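Long-range contact in putative exported protein (Bacteroides fragilis, PDB 4RAA), which is of unknown function but folds as a six-bladed beta-propeller and is probably exported, perhaps as a lipoprotein: residues Leu25-Gln33 with Asp337-Ser347. Numbering follows the deposited sequence.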
# COMPACT_ATOMS: atom_id res chain seq x y z
N LEU A 25 41.08 6.67 20.08
CA LEU A 25 39.68 7.12 19.95
C LEU A 25 39.41 8.49 20.56
O LEU A 25 40.07 8.87 21.55
CB LEU A 25 38.73 6.11 20.62
CG LEU A 25 38.65 4.68 20.07
CD1 LEU A 25 37.88 3.80 21.04
CD2 LEU A 25 38.03 4.66 18.69
N GLU A 26 38.45 9.21 19.97
CA GLU A 26 37.95 10.50 20.47
C GLU A 26 36.48 10.30 20.88
O GLU A 26 35.68 9.75 20.12
CB GLU A 26 38.09 11.65 19.46
CG GLU A 26 37.37 11.53 18.12
CD GLU A 26 37.67 12.70 17.19
OE1 GLU A 26 37.85 13.84 17.67
OE2 GLU A 26 37.71 12.49 15.96
N LEU A 27 36.17 10.76 22.09
CA LEU A 27 34.87 10.59 22.75
C LEU A 27 34.05 11.86 22.81
O LEU A 27 34.56 12.98 22.67
CB LEU A 27 35.06 10.09 24.20
CG LEU A 27 35.27 8.60 24.46
CD1 LEU A 27 36.19 7.92 23.44
CD2 LEU A 27 35.77 8.39 25.88
N SER A 28 32.77 11.65 23.07
CA SER A 28 31.81 12.71 23.28
C SER A 28 30.60 12.07 23.95
O SER A 28 30.34 10.88 23.76
CB SER A 28 31.44 13.39 21.97
OG SER A 28 30.48 14.40 22.19
N PHE A 29 29.89 12.86 24.76
CA PHE A 29 28.71 12.39 25.48
C PHE A 29 27.52 13.33 25.29
O PHE A 29 27.70 14.53 25.10
CB PHE A 29 29.03 12.24 26.96
CG PHE A 29 30.07 11.20 27.25
CD1 PHE A 29 29.73 9.84 27.27
CD2 PHE A 29 31.39 11.56 27.52
CE1 PHE A 29 30.68 8.87 27.55
CE2 PHE A 29 32.35 10.59 27.81
CZ PHE A 29 32.00 9.25 27.82
N LEU A 30 26.32 12.76 25.32
CA LEU A 30 25.08 13.52 25.18
C LEU A 30 24.02 12.93 26.08
O LEU A 30 23.80 11.71 26.05
CB LEU A 30 24.59 13.47 23.74
CG LEU A 30 23.36 14.30 23.36
CD1 LEU A 30 23.59 15.78 23.64
CD2 LEU A 30 23.04 14.07 21.89
N LYS A 31 23.36 13.79 26.84
CA LYS A 31 22.30 13.40 27.75
C LYS A 31 20.94 13.55 27.04
O LYS A 31 20.63 14.63 26.53
CB LYS A 31 22.37 14.31 28.97
CG LYS A 31 21.50 13.86 30.09
CD LYS A 31 21.67 14.68 31.35
CE LYS A 31 20.52 14.38 32.29
NZ LYS A 31 20.31 12.92 32.54
N LEU A 32 20.17 12.47 26.97
CA LEU A 32 18.81 12.52 26.41
C LEU A 32 17.85 13.06 27.47
O LEU A 32 17.91 12.65 28.63
CB LEU A 32 18.34 11.15 25.94
CG LEU A 32 19.05 10.55 24.73
CD1 LEU A 32 18.64 9.10 24.54
CD2 LEU A 32 18.75 11.34 23.47
N GLN A 33 16.97 13.97 27.06
CA GLN A 33 15.97 14.58 27.95
C GLN A 33 14.98 13.50 28.41
O GLN A 33 14.62 12.62 27.62
CB GLN A 33 15.22 15.71 27.21
CG GLN A 33 14.28 16.56 28.05
CD GLN A 33 13.45 17.54 27.23
OE1 GLN A 33 13.46 17.53 26.00
NE2 GLN A 33 12.71 18.39 27.92
N ASP A 337 35.17 8.97 33.26
CA ASP A 337 35.66 10.03 32.35
C ASP A 337 35.15 11.38 32.87
O ASP A 337 34.02 11.46 33.36
CB ASP A 337 35.19 9.73 30.90
CG ASP A 337 35.48 10.87 29.90
OD1 ASP A 337 34.90 11.98 30.03
OD2 ASP A 337 36.23 10.62 28.92
N ASP A 338 35.97 12.43 32.74
CA ASP A 338 35.62 13.78 33.24
C ASP A 338 34.27 14.27 32.73
O ASP A 338 33.40 14.61 33.53
CB ASP A 338 36.70 14.84 32.90
CG ASP A 338 38.00 14.66 33.70
OD1 ASP A 338 38.05 13.86 34.66
OD2 ASP A 338 38.99 15.34 33.37
N LYS A 339 34.08 14.25 31.41
CA LYS A 339 32.82 14.72 30.82
C LYS A 339 31.61 13.80 31.11
O LYS A 339 30.49 14.29 31.24
CB LYS A 339 32.96 15.06 29.32
CG LYS A 339 31.69 15.61 28.64
CD LYS A 339 31.06 16.83 29.33
CE LYS A 339 29.61 17.08 28.94
NZ LYS A 339 29.41 17.60 27.57
N LEU A 340 31.84 12.48 31.21
CA LEU A 340 30.75 11.54 31.55
C LEU A 340 30.27 11.77 32.97
O LEU A 340 29.07 11.89 33.20
CB LEU A 340 31.20 10.08 31.42
CG LEU A 340 30.16 8.97 31.74
CD1 LEU A 340 28.87 9.13 30.94
CD2 LEU A 340 30.77 7.60 31.49
N SER A 341 31.23 11.85 33.90
CA SER A 341 30.96 12.10 35.33
C SER A 341 30.22 13.43 35.58
O SER A 341 29.36 13.50 36.46
CB SER A 341 32.25 12.05 36.14
OG SER A 341 31.94 11.96 37.51
N GLU A 342 30.57 14.46 34.80
CA GLU A 342 29.91 15.79 34.83
C GLU A 342 28.41 15.66 34.49
O GLU A 342 27.57 16.20 35.22
CB GLU A 342 30.64 16.74 33.87
CG GLU A 342 30.08 18.14 33.62
CD GLU A 342 30.97 18.91 32.65
OE1 GLU A 342 32.10 19.29 33.05
OE2 GLU A 342 30.57 19.13 31.48
N LEU A 343 28.09 14.94 33.42
CA LEU A 343 26.69 14.65 33.03
C LEU A 343 26.00 13.67 34.00
O LEU A 343 24.79 13.78 34.25
CB LEU A 343 26.60 14.11 31.59
CG LEU A 343 26.81 15.09 30.44
CD1 LEU A 343 26.89 14.33 29.13
CD2 LEU A 343 25.71 16.14 30.37
N LEU A 344 26.76 12.71 34.53
CA LEU A 344 26.26 11.67 35.46
C LEU A 344 25.87 12.27 36.84
O LEU A 344 24.91 11.82 37.49
CB LEU A 344 27.32 10.54 35.59
CG LEU A 344 27.01 9.08 35.94
CD1 LEU A 344 26.06 8.50 34.91
CD2 LEU A 344 28.30 8.26 35.96
N THR A 345 26.61 13.30 37.27
CA THR A 345 26.37 14.01 38.53
C THR A 345 25.06 14.83 38.48
O THR A 345 24.37 14.92 39.50
CB THR A 345 27.59 14.88 38.91
OG1 THR A 345 28.72 14.02 39.09
CG2 THR A 345 27.38 15.63 40.18
N ILE A 346 24.74 15.42 37.32
CA ILE A 346 23.47 16.15 37.09
C ILE A 346 22.29 15.27 36.59
O ILE A 346 21.23 15.80 36.25
CB ILE A 346 23.64 17.37 36.11
CG1 ILE A 346 23.96 16.94 34.66
CG2 ILE A 346 24.70 18.32 36.66
CD1 ILE A 346 23.79 18.03 33.62
N SER A 347 22.49 13.95 36.51
CA SER A 347 21.46 13.01 36.06
C SER A 347 20.77 12.36 37.25
O SER A 347 21.42 11.96 38.22
CB SER A 347 22.07 11.90 35.18
OG SER A 347 22.60 12.41 33.97
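F29 supplies most of the apolar contact between strand 25-31 and helix 338-345. L340 lies over one face of its ring, with CB 3.9 Å from the F29 ring centroid, a CH-pi contact displaced toward the rim. K339 reaches the ring edge through its CG. L343 fits between F29 and K31: its CD1 is 3.7 Å from CB of F29, and its CD2 is 4.1 Å from CB of K31.

D337 is the N-cap; its OD1 accepts weak hydrogen bonds from the backbone N of K339 and L340. The carboxylate also touches CE2 of F29, its plane turned 67° from the ring, and OD2 is 3.8 Å from CD2 of L27. At the other end K31 NZ donates to OG of S347 at 2.7 Å. The K31 chain leaves with CG anti to the backbone N (chi1 -169°) and bends at chi4 to reach it. S347 OG in turn donates to O of L343, from above the carbonyl plane. D351 forms a salt bridge with K31 NZ.

Strand and helix axes are nearly parallel, 8° apart. This is helix-on-sheet packing: a C-terminal helix lies against the edge strand of an antiparallel four-stranded sheet, consistent with a propeller blade closed by both chain termini.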